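Local coordinates for protein ORF10 (Moritella marina, PDB 6RIW) that probably condenses acyl chains as the ketosynthase-chain length factor didomain of a polyunsaturated fatty acid synthase, one piece of a larger multidomain protein, at residues S291-K305 against I644-G657. Numbering follows the deposited sequence.
Sequences SNDGKGEFVLSPNTK and IMASRISALWDFSG
The R648 guanidinium carries I644 CG2 on one face, offset toward the rim, and V299 CG1 comes obliquely to its NH1 at 3.8 Å. V299 crosses I644 at about a right angle, V299 CB lying 3.8 Å from I644 CG2, while Q554 and T638 hold the polar end of R648. The D654 carboxylate is gripped through OD1: K295 N meets it at 2.9 Å, nearly straight (176°), on the anti side but 30° out of plane, and K305 NZ adds a salt bridge whose hydrogen bond is weak. The long K295 chain bends at chi3 and chi4, bringing NZ to A651 O (2.8 Å), above the carbonyl plane. G294 suits positive phi, and a CB there would clash with D654 OD1. N292 holds CG trans to its main-chain N (chi1 -163°), which sets OD1 against S650 CB while it accepts from G294 N at 2.9 Å, and ND2 bonds to G441 O. Replacing it by alanine is likely to strip G294 N of its acceptor and let the turn shift. N292 N donates to S656 O at 3.1 Å. An Asx turn ends strand 283-292 against helix 642-653, joining the two ketosynthase-like halves of the thiolase-fold didomain.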
ATOM      1  N   SER A 291     -11.854 -13.108  -0.099  1.00 19.82           N
ATOM      2  CA  SER A 291     -11.768 -13.880   1.132  1.00 17.97           C
ATOM      3  C   SER A 291     -10.331 -13.859   1.613  1.00 16.79           C
ATOM      4  O   SER A 291      -9.400 -13.595   0.845  1.00 18.91           O
ATOM      5  CB  SER A 291     -12.247 -15.320   0.926  1.00 21.43           C
ATOM      6  OG  SER A 291     -11.191 -16.134   0.414  1.00 23.59           O
ATOM      7  N   ASN A 292     -10.163 -14.146   2.896  1.00 16.97           N
ATOM      8  CA  ASN A 292      -8.853 -14.419   3.456  1.00 19.05           C
ATOM      9  C   ASN A 292      -8.770 -15.873   3.893  1.00 20.26           C
ATOM     10  O   ASN A 292      -9.767 -16.455   4.322  1.00 21.78           O
ATOM     11  CB  ASN A 292      -8.552 -13.514   4.636  1.00 18.37           C
ATOM     12  CG  ASN A 292      -7.109 -13.499   4.943  1.00 19.04           C
ATOM     13  OD1 ASN A 292      -6.637 -14.251   5.796  1.00 20.42           O
ATOM     14  ND2 ASN A 292      -6.362 -12.686   4.204  1.00 20.56           N
ATOM     15  N   ASP A 293      -7.561 -16.447   3.774  1.00 20.70           N
ATOM     16  CA  ASP A 293      -7.313 -17.830   4.173  1.00 22.82           C
ATOM     17  C   ASP A 293      -7.495 -18.051   5.666  1.00 25.06           C
ATOM     18  O   ASP A 293      -7.678 -19.195   6.096  1.00 23.30           O
ATOM     19  CB  ASP A 293      -5.892 -18.252   3.797  1.00 22.17           C
ATOM     20  CG  ASP A 293      -5.740 -18.596   2.316  1.00 27.20           C
ATOM     21  OD1 ASP A 293      -6.751 -18.609   1.578  1.00 24.50           O
ATOM     22  OD2 ASP A 293      -4.587 -18.862   1.893  1.00 28.56           O
ATOM     23  N   GLY A 294      -7.429 -16.997   6.472  1.00 22.05           N
ATOM     24  CA  GLY A 294      -7.507 -17.213   7.910  1.00 19.89           C
ATOM     25  C   GLY A 294      -6.329 -18.022   8.422  1.00 24.93           C
ATOM     26  O   GLY A 294      -5.192 -17.891   7.951  1.00 20.75           O
ATOM     27  N   LYS A 295      -6.614 -18.897   9.389  1.00 24.70           N
ATOM     28  CA  LYS A 295      -5.591 -19.612  10.135  1.00 26.85           C
ATOM     29  C   LYS A 295      -5.149 -20.876   9.402  1.00 29.68           C
ATOM     30  O   LYS A 295      -5.949 -21.545   8.752  1.00 28.82           O
ATOM     31  CB  LYS A 295      -6.138 -19.985  11.518  1.00 25.96           C
ATOM     32  CG  LYS A 295      -5.118 -20.518  12.496  1.00 31.06           C
ATOM     33  CD  LYS A 295      -5.651 -20.387  13.932  1.00 34.22           C
ATOM     34  CE  LYS A 295      -4.586 -19.829  14.858  1.00 40.86           C
ATOM     35  NZ  LYS A 295      -3.751 -18.770  14.177  1.00 35.22           N
ATOM     36  N   GLY A 296      -3.860 -21.197   9.516  1.00 28.16           N
ATOM     37  CA  GLY A 296      -3.394 -22.512   9.113  1.00 29.24           C
ATOM     38  C   GLY A 296      -2.039 -22.578   8.433  1.00 36.87           C
ATOM     39  O   GLY A 296      -1.353 -23.605   8.505  1.00 36.67           O
ATOM     40  N   GLU A 297      -1.637 -21.501   7.760  1.00 30.02           N
ATOM     41  CA  GLU A 297      -0.433 -21.513   6.941  1.00 31.74           C
ATOM     42  C   GLU A 297       0.423 -20.294   7.242  1.00 31.12           C
ATOM     43  O   GLU A 297      -0.075 -19.252   7.679  1.00 32.00           O
ATOM     44  CB  GLU A 297      -0.760 -21.543   5.430  1.00 31.46           C
ATOM     45  CG  GLU A 297      -1.441 -22.820   4.948  1.00 32.39           C
ATOM     46  CD  GLU A 297      -0.552 -24.042   5.070  1.00 43.06           C
ATOM     47  OE1 GLU A 297      -1.085 -25.143   5.359  1.00 43.55           O
ATOM     48  OE2 GLU A 297       0.680 -23.899   4.876  1.00 41.97           O
ATOM     49  N   PHE A 298       1.725 -20.464   7.025  1.00 27.04           N
ATOM     50  CA  PHE A 298       2.691 -19.373   7.009  1.00 29.95           C
ATOM     51  C   PHE A 298       2.208 -18.255   6.087  1.00 27.33           C
ATOM     52  O   PHE A 298       1.433 -18.489   5.156  1.00 23.14           O
ATOM     53  CB  PHE A 298       4.031 -19.960   6.547  1.00 32.59           C
ATOM     54  CG  PHE A 298       5.136 -18.960   6.358  1.00 40.22           C
ATOM     55  CD1 PHE A 298       5.660 -18.259   7.437  1.00 39.16           C
ATOM     56  CD2 PHE A 298       5.684 -18.756   5.095  1.00 37.35           C
ATOM     57  CE1 PHE A 298       6.695 -17.351   7.256  1.00 39.30           C
ATOM     58  CE2 PHE A 298       6.721 -17.855   4.911  1.00 37.38           C
ATOM     59  CZ  PHE A 298       7.226 -17.155   5.987  1.00 35.98           C
ATOM     60  N   VAL A 299       2.664 -17.021   6.342  1.00 24.78           N
ATOM     61  CA  VAL A 299       2.109 -15.881   5.607  1.00 24.67           C
ATOM     62  C   VAL A 299       2.381 -15.941   4.105  1.00 26.15           C
ATOM     63  O   VAL A 299       1.714 -15.240   3.334  1.00 25.60           O
ATOM     64  CB  VAL A 299       2.625 -14.538   6.181  1.00 25.05           C
ATOM     65  CG1 VAL A 299       2.158 -14.345   7.627  1.00 25.61           C
ATOM     66  CG2 VAL A 299       4.150 -14.437   6.056  1.00 22.47           C
ATOM     67  N   LEU A 300       3.347 -16.741   3.656  1.00 24.99           N
ATOM     68  CA  LEU A 300       3.640 -16.812   2.228  1.00 27.21           C
ATOM     69  C   LEU A 300       3.034 -18.037   1.541  1.00 29.05           C
ATOM     70  O   LEU A 300       3.151 -18.162   0.318  1.00 30.45           O
ATOM     71  CB  LEU A 300       5.158 -16.779   1.995  1.00 32.55           C
ATOM     72  CG  LEU A 300       5.869 -15.466   2.342  1.00 31.28           C
ATOM     73  CD1 LEU A 300       7.353 -15.521   1.956  1.00 28.19           C
ATOM     74  CD2 LEU A 300       5.176 -14.269   1.684  1.00 27.87           C
ATOM     75  N   SER A 301       2.352 -18.914   2.278  1.00 28.17           N
ATOM     76  CA  SER A 301       1.889 -20.185   1.714  1.00 27.69           C
ATOM     77  C   SER A 301       0.378 -20.204   1.547  1.00 28.89           C
ATOM     78  O   SER A 301      -0.347 -19.839   2.483  1.00 31.77           O
ATOM     79  CB  SER A 301       2.317 -21.351   2.608  1.00 31.98           C
ATOM     80  OG  SER A 301       3.678 -21.219   2.990  1.00 36.80           O
ATOM     81  N   PRO A 302      -0.130 -20.655   0.407  1.00 27.09           N
ATOM     82  CA  PRO A 302      -1.582 -20.653   0.184  1.00 26.94           C
ATOM     83  C   PRO A 302      -2.280 -21.776   0.937  1.00 29.45           C
ATOM     84  O   PRO A 302      -1.702 -22.829   1.217  1.00 28.86           O
ATOM     85  CB  PRO A 302      -1.704 -20.864  -1.327  1.00 27.72           C
ATOM     86  CG  PRO A 302      -0.465 -21.657  -1.672  1.00 28.49           C
ATOM     87  CD  PRO A 302       0.616 -21.167  -0.757  1.00 30.64           C
ATOM     88  N   ASN A 303      -3.548 -21.525   1.258  1.00 26.96           N
ATOM     89  CA  ASN A 303      -4.399 -22.438   2.013  1.00 29.26           C
ATOM     90  C   ASN A 303      -5.578 -22.808   1.131  1.00 27.35           C
ATOM     91  O   ASN A 303      -6.346 -21.934   0.717  1.00 22.99           O
ATOM     92  CB  ASN A 303      -4.876 -21.783   3.312  1.00 28.30           C
ATOM     93  CG  ASN A 303      -5.500 -22.766   4.289  1.00 31.60           C
ATOM     94  OD1 ASN A 303      -6.120 -23.754   3.891  1.00 29.40           O
ATOM     95  ND2 ASN A 303      -5.355 -22.480   5.588  1.00 32.54           N
ATOM     96  N   THR A 304      -5.727 -24.099   0.835  1.00 22.35           N
ATOM     97  CA  THR A 304      -6.804 -24.485  -0.066  1.00 22.50           C
ATOM     98  C   THR A 304      -8.181 -24.124   0.500  1.00 23.32           C
ATOM     99  O   THR A 304      -9.106 -23.854  -0.271  1.00 22.80           O
ATOM    100  CB  THR A 304      -6.714 -25.984  -0.392  1.00 26.67           C
ATOM    101  OG1 THR A 304      -7.698 -26.320  -1.386  1.00 27.89           O
ATOM    102  CG2 THR A 304      -6.926 -26.829   0.863  1.00 27.87           C
ATOM    103  N   LYS A 305      -8.332 -24.059   1.829  1.00 23.34           N
ATOM    104  CA  LYS A 305      -9.660 -23.770   2.385  1.00 27.35           C
ATOM    105  C   LYS A 305     -10.142 -22.375   1.992  1.00 26.39           C
ATOM    106  O   LYS A 305     -11.320 -22.190   1.665  1.00 25.71           O
ATOM    107  CB  LYS A 305      -9.669 -23.932   3.910  1.00 29.44           C
ATOM    108  CG  LYS A 305      -8.921 -22.847   4.690  1.00 39.06           C
ATOM    109  CD  LYS A 305      -8.673 -23.216   6.163  1.00 37.86           C
ATOM    110  CE  LYS A 305      -9.730 -22.652   7.080  1.00 39.29           C
ATOM    111  NZ  LYS A 305      -9.275 -21.349   7.669  1.00 36.47           N
ATOM    112  N   ILE A 644       0.595  -7.734   4.699  1.00 16.36           N
ATOM    113  CA  ILE A 644       0.723  -8.922   5.532  1.00 16.40           C
ATOM    114  C   ILE A 644       0.374  -8.592   6.972  1.00 16.73           C
ATOM    115  O   ILE A 644      -0.087  -9.464   7.713  1.00 16.34           O
ATOM    116  CB  ILE A 644       2.129  -9.537   5.382  1.00 18.67           C
ATOM    117  CG1 ILE A 644       2.309 -10.017   3.933  1.00 19.45           C
ATOM    118  CG2 ILE A 644       2.316 -10.710   6.361  1.00 19.36           C
ATOM    119  CD1 ILE A 644       3.585 -10.853   3.662  1.00 23.52           C
ATOM    120  N   MET A 645       0.532  -7.334   7.394  1.00 15.73           N
ATOM    121  CA  MET A 645       0.154  -7.040   8.775  1.00 18.61           C
ATOM    122  C   MET A 645      -1.352  -7.208   8.992  1.00 16.11           C
ATOM    123  O   MET A 645      -1.768  -7.676  10.063  1.00 18.16           O
ATOM    124  CB  MET A 645       0.662  -5.651   9.189  1.00 21.02           C
ATOM    125  CG  MET A 645      -0.072  -4.451   8.652  1.00 18.10           C
ATOM    126  SD  MET A 645       0.758  -2.955   9.301  1.00 20.40           S
ATOM    127  CE  MET A 645       1.181  -2.172   7.757  1.00 20.48           C
ATOM    128  N   ALA A 646      -2.178  -6.903   7.980  1.00 14.34           N
ATOM    129  CA  ALA A 646      -3.609  -7.197   8.097  1.00 17.49           C
ATOM    130  C   ALA A 646      -3.852  -8.704   8.126  1.00 18.22           C
ATOM    131  O   ALA A 646      -4.646  -9.201   8.938  1.00 17.50           O
ATOM    132  CB  ALA A 646      -4.388  -6.558   6.937  1.00 15.53           C
ATOM    133  N   SER A 647      -3.160  -9.443   7.255  1.00 14.82           N
ATOM    134  CA  SER A 647      -3.264 -10.909   7.221  1.00 20.35           C
ATOM    135  C   SER A 647      -2.883 -11.553   8.541  1.00 19.02           C
ATOM    136  O   SER A 647      -3.440 -12.599   8.896  1.00 19.37           O
ATOM    137  CB  SER A 647      -2.346 -11.475   6.137  1.00 19.04           C
ATOM    138  OG  SER A 647      -2.851 -11.133   4.867  1.00 22.48           O
ATOM    139  N   ARG A 648      -1.921 -10.983   9.262  1.00 14.68           N
ATOM    140  CA  ARG A 648      -1.482 -11.621  10.502  1.00 19.25           C
ATOM    141  C   ARG A 648      -2.589 -11.610  11.547  1.00 20.58           C
ATOM    142  O   ARG A 648      -2.703 -12.555  12.348  1.00 19.24           O
ATOM    143  CB  ARG A 648      -0.239 -10.926  11.058  1.00 19.32           C
ATOM    144  CG  ARG A 648       1.045 -11.233  10.293  1.00 20.50           C
ATOM    145  CD  ARG A 648       2.228 -10.560  10.973  1.00 22.13           C
ATOM    146  NE  ARG A 648       3.227 -10.120  10.006  1.00 23.60           N
ATOM    147  CZ  ARG A 648       4.180 -10.905   9.509  1.00 23.93           C
ATOM    148  NH1 ARG A 648       4.271 -12.179   9.897  1.00 23.60           N
ATOM    149  NH2 ARG A 648       5.041 -10.416   8.621  1.00 21.80           N
ATOM    150  N   ILE A 649      -3.402 -10.552  11.554  1.00 17.09           N
ATOM    151  CA  ILE A 649      -4.560 -10.497  12.448  1.00 16.60           C
ATOM    152  C   ILE A 649      -5.619 -11.499  12.001  1.00 17.35           C
ATOM    153  O   ILE A 649      -6.151 -12.266  12.816  1.00 20.66           O
ATOM    154  CB  ILE A 649      -5.118  -9.061  12.507  1.00 17.64           C
ATOM    155  CG1 ILE A 649      -4.219  -8.198  13.387  1.00 18.55           C
ATOM    156  CG2 ILE A 649      -6.593  -9.048  13.013  1.00 15.85           C
ATOM    157  CD1 ILE A 649      -4.142  -8.693  14.852  1.00 24.06           C
ATOM    158  N   SER A 650      -5.915 -11.535  10.695  1.00 16.42           N
ATOM    159  CA  SER A 650      -6.866 -12.527  10.173  1.00 18.89           C
ATOM    160  C   SER A 650      -6.408 -13.954  10.431  1.00 20.36           C
ATOM    161  O   SER A 650      -7.245 -14.849  10.629  1.00 17.31           O
ATOM    162  CB  SER A 650      -7.075 -12.346   8.669  1.00 21.08           C
ATOM    163  OG  SER A 650      -7.529 -11.035   8.383  1.00 22.47           O
ATOM    164  N   ALA A 651      -5.099 -14.202  10.395  1.00 17.37           N
ATOM    165  CA  ALA A 651      -4.629 -15.556  10.679  1.00 21.53           C
ATOM    166  C   ALA A 651      -4.726 -15.867  12.169  1.00 22.70           C
ATOM    167  O   ALA A 651      -5.082 -16.989  12.551  1.00 25.82           O
ATOM    168  CB  ALA A 651      -3.197 -15.752  10.168  1.00 21.91           C
ATOM    169  N   LEU A 652      -4.440 -14.881  13.021  1.00 19.27           N
ATOM    170  CA  LEU A 652      -4.561 -15.072  14.466  1.00 22.06           C
ATOM    171  C   LEU A 652      -5.999 -15.360  14.878  1.00 23.62           C
ATOM    172  O   LEU A 652      -6.250 -16.198  15.758  1.00 23.95           O
ATOM    173  CB  LEU A 652      -4.042 -13.836  15.204  1.00 22.42           C
ATOM    174  CG  LEU A 652      -4.205 -13.825  16.729  1.00 22.54           C
ATOM    175  CD1 LEU A 652      -3.359 -14.939  17.358  1.00 29.84           C
ATOM    176  CD2 LEU A 652      -3.838 -12.459  17.333  1.00 22.48           C
ATOM    177  N   TRP A 653      -6.958 -14.683  14.256  1.00 19.10           N
ATOM    178  CA  TRP A 653      -8.363 -14.798  14.630  1.00 20.88           C
ATOM    179  C   TRP A 653      -9.143 -15.732  13.716  1.00 18.08           C
ATOM    180  O   TRP A 653     -10.351 -15.906  13.917  1.00 20.18           O
ATOM    181  CB  TRP A 653      -9.018 -13.409  14.639  1.00 17.67           C
ATOM    182  CG  TRP A 653      -8.624 -12.562  15.821  1.00 19.46           C
ATOM    183  CD1 TRP A 653      -7.440 -11.890  16.004  1.00 18.20           C
ATOM    184  CD2 TRP A 653      -9.407 -12.309  16.989  1.00 21.91           C
ATOM    185  NE1 TRP A 653      -7.447 -11.234  17.211  1.00 19.27           N
ATOM    186  CE2 TRP A 653      -8.644 -11.473  17.835  1.00 21.37           C
ATOM    187  CE3 TRP A 653     -10.693 -12.695  17.398  1.00 21.87           C
ATOM    188  CZ2 TRP A 653      -9.122 -11.019  19.066  1.00 19.35           C
ATOM    189  CZ3 TRP A 653     -11.160 -12.252  18.621  1.00 20.28           C
ATOM    190  CH2 TRP A 653     -10.383 -11.415  19.437  1.00 21.92           C
ATOM    191  N   ASP A 654      -8.485 -16.322  12.712  1.00 17.59           N
ATOM    192  CA  ASP A 654      -9.145 -17.132  11.688  1.00 19.57           C
ATOM    193  C   ASP A 654     -10.304 -16.377  11.028  1.00 22.23           C
ATOM    194  O   ASP A 654     -11.397 -16.916  10.845  1.00 20.26           O
ATOM    195  CB  ASP A 654      -9.611 -18.474  12.281  1.00 23.53           C
ATOM    196  CG  ASP A 654      -9.907 -19.528  11.222  1.00 28.79           C
ATOM    197  OD1 ASP A 654      -9.327 -19.476  10.095  1.00 26.61           O
ATOM    198  OD2 ASP A 654     -10.744 -20.420  11.527  1.00 25.79           O
ATOM    199  N   PHE A 655     -10.072 -15.116  10.654  1.00 17.65           N
ATOM    200  CA  PHE A 655     -11.100 -14.346   9.962  1.00 16.71           C
ATOM    201  C   PHE A 655     -11.073 -14.665   8.477  1.00 20.03           C
ATOM    202  O   PHE A 655     -10.013 -14.942   7.912  1.00 22.50           O
ATOM    203  CB  PHE A 655     -10.874 -12.836  10.151  1.00 16.46           C
ATOM    204  CG  PHE A 655     -11.195 -12.324  11.535  1.00 18.82           C
ATOM    205  CD1 PHE A 655     -12.174 -12.929  12.312  1.00 16.63           C
ATOM    206  CD2 PHE A 655     -10.528 -11.211  12.041  1.00 17.55           C
ATOM    207  CE1 PHE A 655     -12.480 -12.423  13.599  1.00 16.42           C
ATOM    208  CE2 PHE A 655     -10.820 -10.704  13.308  1.00 18.57           C
ATOM    209  CZ  PHE A 655     -11.804 -11.314  14.089  1.00 17.07           C
ATOM    210  N   SER A 656     -12.240 -14.567   7.832  1.00 18.67           N
ATOM    211  CA  SER A 656     -12.359 -14.873   6.412  1.00 20.12           C
ATOM    212  C   SER A 656     -12.745 -13.680   5.536  1.00 18.83           C
ATOM    213  O   SER A 656     -12.880 -13.851   4.316  1.00 18.43           O
ATOM    214  CB  SER A 656     -13.390 -16.000   6.190  1.00 19.62           C
ATOM    215  OG  SER A 656     -14.693 -15.608   6.621  1.00 19.93           O
ATOM    216  N   GLY A 657     -12.944 -12.489   6.101  1.00 18.35           N
ATOM    217  CA  GLY A 657     -13.220 -11.321   5.278  1.00 17.48           C
ATOM    218  C   GLY A 657     -11.966 -10.796   4.608  1.00 17.26           C
ATOM    219  O   GLY A 657     -10.848 -11.276   4.829  1.00 17.53           O
TER